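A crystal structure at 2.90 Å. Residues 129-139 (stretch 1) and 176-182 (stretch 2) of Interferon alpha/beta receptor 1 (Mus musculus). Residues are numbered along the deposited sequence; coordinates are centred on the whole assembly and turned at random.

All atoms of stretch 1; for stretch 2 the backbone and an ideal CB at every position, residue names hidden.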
# COMPACT_ATOMS: atom_id res chain seq x y z
N MET A 129 9.30 1.39 -19.58
CA MET A 129 7.94 0.88 -19.72
C MET A 129 7.22 0.72 -18.38
O MET A 129 6.04 1.06 -18.28
CB MET A 129 7.94 -0.45 -20.50
CG MET A 129 6.57 -0.86 -21.02
SD MET A 129 5.82 0.30 -22.19
CE MET A 129 6.85 0.06 -23.63
N TRP A 130 7.92 0.22 -17.36
CA TRP A 130 7.34 -0.02 -16.04
C TRP A 130 7.88 0.89 -14.92
O TRP A 130 7.40 0.82 -13.79
CB TRP A 130 7.40 -1.51 -15.69
CG TRP A 130 6.97 -2.39 -16.83
CD1 TRP A 130 7.77 -3.14 -17.63
CD2 TRP A 130 5.65 -2.48 -17.38
NE1 TRP A 130 7.02 -3.76 -18.60
CE2 TRP A 130 5.72 -3.36 -18.48
CE3 TRP A 130 4.40 -1.93 -17.04
CZ2 TRP A 130 4.60 -3.70 -19.24
CZ3 TRP A 130 3.29 -2.27 -17.79
CH2 TRP A 130 3.39 -3.15 -18.87
N ALA A 131 8.81 1.80 -15.28
CA ALA A 131 9.46 2.78 -14.41
C ALA A 131 8.47 3.62 -13.58
O ALA A 131 8.88 4.18 -12.56
CB ALA A 131 10.35 3.69 -15.23
N LEU A 132 7.20 3.70 -14.01
CA LEU A 132 6.13 4.42 -13.32
C LEU A 132 4.97 3.51 -12.93
O LEU A 132 3.99 4.00 -12.35
CB LEU A 132 5.63 5.60 -14.16
CG LEU A 132 6.64 6.66 -14.57
CD1 LEU A 132 5.99 7.70 -15.47
CD2 LEU A 132 7.31 7.31 -13.34
N GLU A 133 5.08 2.20 -13.22
CA GLU A 133 4.06 1.21 -12.87
C GLU A 133 4.43 0.33 -11.68
O GLU A 133 3.55 -0.29 -11.09
CB GLU A 133 3.64 0.38 -14.09
CG GLU A 133 2.53 1.01 -14.90
CD GLU A 133 2.90 2.29 -15.63
OE1 GLU A 133 2.02 3.19 -15.72
OE2 GLU A 133 4.05 2.41 -16.10
N LYS A 134 5.73 0.33 -11.30
CA LYS A 134 6.28 -0.42 -10.15
C LYS A 134 5.35 -0.47 -8.92
O LYS A 134 5.18 -1.57 -8.38
CB LYS A 134 7.66 0.13 -9.73
CG LYS A 134 8.74 0.04 -10.78
CD LYS A 134 9.50 1.35 -10.87
CE LYS A 134 10.80 1.34 -10.10
NZ LYS A 134 11.49 2.64 -10.21
N PRO A 135 4.72 0.66 -8.43
CA PRO A 135 3.87 0.54 -7.23
C PRO A 135 2.56 -0.20 -7.47
O PRO A 135 2.01 -0.79 -6.55
CB PRO A 135 3.64 2.00 -6.82
CG PRO A 135 4.61 2.82 -7.64
CD PRO A 135 4.78 2.06 -8.89
N SER A 136 2.08 -0.19 -8.73
CA SER A 136 0.84 -0.85 -9.11
C SER A 136 0.96 -2.37 -9.04
O SER A 136 0.02 -3.01 -8.55
CB SER A 136 0.38 -0.40 -10.49
OG SER A 136 -0.12 0.93 -10.47
N PHE A 137 2.11 -2.94 -9.47
CA PHE A 137 2.40 -4.38 -9.49
C PHE A 137 2.19 -5.09 -8.16
O PHE A 137 2.54 -4.58 -7.09
CB PHE A 137 3.83 -4.67 -9.97
CG PHE A 137 4.22 -4.25 -11.37
CD1 PHE A 137 3.37 -4.48 -12.45
CD2 PHE A 137 5.48 -3.73 -11.62
CE1 PHE A 137 3.75 -4.10 -13.74
CE2 PHE A 137 5.86 -3.38 -12.92
CZ PHE A 137 4.99 -3.57 -13.97
N SER A 138 1.64 -6.30 -8.24
CA SER A 138 1.42 -7.22 -7.14
C SER A 138 2.06 -8.53 -7.59
O SER A 138 2.34 -8.68 -8.78
CB SER A 138 -0.07 -7.42 -6.88
OG SER A 138 -0.30 -8.36 -5.84
N TYR A 139 2.33 -9.44 -6.65
CA TYR A 139 2.96 -10.73 -6.96
C TYR A 139 2.24 -11.88 -6.28
O TYR A 139 1.65 -11.70 -5.21
CB TYR A 139 4.47 -10.72 -6.63
CG TYR A 139 5.20 -9.54 -7.24
CD1 TYR A 139 5.65 -9.58 -8.56
CD2 TYR A 139 5.39 -8.36 -6.52
CE1 TYR A 139 6.28 -8.48 -9.15
CE2 TYR A 139 6.02 -7.25 -7.10
CZ TYR A 139 6.46 -7.32 -8.41
OH TYR A 139 7.07 -6.24 -8.99
N UNK A 176 6.98 -17.31 -9.21
CA UNK A 176 6.48 -15.95 -8.94
C UNK A 176 5.90 -15.32 -10.19
O UNK A 176 6.57 -15.25 -11.23
CB UNK A 176 7.60 -15.06 -8.39
N UNK A 177 4.66 -14.84 -10.08
CA UNK A 177 3.90 -14.18 -11.13
C UNK A 177 3.79 -12.67 -10.82
O UNK A 177 3.46 -12.30 -9.68
CB UNK A 177 2.51 -14.81 -11.26
N UNK A 178 4.05 -11.82 -11.82
CA UNK A 178 3.90 -10.37 -11.66
C UNK A 178 2.55 -9.99 -12.23
O UNK A 178 2.23 -10.33 -13.37
CB UNK A 178 5.03 -9.60 -12.35
N UNK A 179 1.72 -9.34 -11.42
CA UNK A 179 0.39 -8.93 -11.88
C UNK A 179 0.17 -7.43 -11.77
O UNK A 179 0.66 -6.81 -10.83
CB UNK A 179 -0.69 -9.66 -11.08
N UNK A 180 -0.52 -6.84 -12.78
CA UNK A 180 -0.92 -5.42 -12.81
C UNK A 180 -2.43 -5.43 -12.49
O UNK A 180 -3.25 -5.58 -13.41
CB UNK A 180 -0.62 -4.76 -14.16
N UNK A 181 -2.84 -5.35 -11.20
CA UNK A 181 -4.27 -5.48 -10.86
C UNK A 181 -5.22 -4.41 -11.37
O UNK A 181 -6.44 -4.61 -11.30
CB UNK A 181 -4.40 -5.52 -9.34
N UNK A 182 -4.69 -3.29 -11.90
CA UNK A 182 -5.52 -2.19 -12.40
C UNK A 182 -5.54 -2.07 -13.93
O UNK A 182 -6.60 -1.77 -14.50
CB UNK A 182 -5.03 -0.87 -11.80

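Position 176 lies in an extended strand, phi/psi -116/127°, and its CA-to-CB bond points sideways, with nothing of stretch 1 close to the ideal CB. The backbone favours a beta-branched residue, although many others would be tolerated. The residue is Val176, whose CG1 reaches to 4.1 Å from CB of Tyr139, a modest apolar contact.

Position 177 is also extended and sideways, and stretch 1 offers its CB no partner, so a long polar chain is as acceptable as most. It is Lys177, and the end of its side chain leads away. Its backbone does more here: the carbonyl O accepts a CA-H...O contact from CA of Tyr139 at 3.2 Å.

At 178 the CB lies on the same face of the sheet as the Tyr139 side chain, and the ideal CB is already 3.6 Å from CE1 of Tyr139. The ring fills the space beside this position, which suits a small apolar residue. Ala178 meets the need: its CB packs 3.7 Å from CE1 of Tyr139, in the non-hydrogen-bonded pair of an antiparallel ladder.

Position 179 pairs with Ser138 through two backbone bonds, which any residue but proline could make: N of 179 donates to O of Ser138 at 2.8 Å, and N of Ser138 donates to O of 179 at 2.8 Å, both nearly straight. Its CB shares a face with the small Ser138 side chain, leaving room for a branched aliphatic or a threonine. Ile179 suits the extended backbone, and its CG1 lies 3.9 Å from CB of Ser138.

At 180 the strand has ended. CB points sideways, 4.3 Å from CD1 of Phe137, and beyond it Phe137, Trp130, Glu133 and Ser136 offer a mixed aromatic and polar surrounding. A flat ring with some polarity fits well; a medium-sized apolar chain might also. His180, chi1 t, brings its end nearer to stretch 1. The edge of Phe137 meets the face of its imidazole, centroids 5.6 Å apart and planes at 76°, while CE1 of His180 lies 3.5 Å from CB of Ser136 and NE2 of His180 3.4 Å from CG of Glu133.

Position 181, with phi -64°, admits proline, and its N has no acceptor in stretch 1 to satisfy; small or polar residues would also do. Pro181 sets its CD 3.3 Å from O of Ser136.

At 182 CB points toward stretch 1, yet stays 5.4 Å from OG of Ser136. Small polar residues suit this loose spot, and Ser182 makes no close contact across the gap.

Stretch 2 (176-182) VKAIHPS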
# COMPACT_ATOMS: atom_id res chain seq x y z
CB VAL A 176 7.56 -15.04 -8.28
CG1 VAL A 176 7.02 -13.65 -7.96
CG2 VAL A 176 8.14 -15.68 -7.02
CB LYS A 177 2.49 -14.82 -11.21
CG LYS A 177 1.60 -14.35 -12.35
CD LYS A 177 0.23 -15.02 -12.26
CE LYS A 177 -0.51 -15.09 -13.59
NZ LYS A 177 0.02 -16.15 -14.48
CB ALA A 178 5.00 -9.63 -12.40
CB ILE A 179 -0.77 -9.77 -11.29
CG1 ILE A 179 -0.67 -9.92 -9.75
CG2 ILE A 179 -0.84 -11.14 -11.98
CD1 ILE A 179 -2.00 -10.24 -9.03
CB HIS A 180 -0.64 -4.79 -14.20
CG HIS A 180 -0.54 -3.28 -14.21
ND1 HIS A 180 -1.24 -2.49 -13.30
CD2 HIS A 180 0.17 -2.47 -15.03
CE1 HIS A 180 -0.93 -1.24 -13.60
NE2 HIS A 180 -0.08 -1.17 -14.63
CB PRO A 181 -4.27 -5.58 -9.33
CG PRO A 181 -3.02 -4.91 -8.91
CD PRO A 181 -2.02 -5.23 -9.97
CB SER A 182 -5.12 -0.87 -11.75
OG SER A 182 -5.27 -0.93 -10.34
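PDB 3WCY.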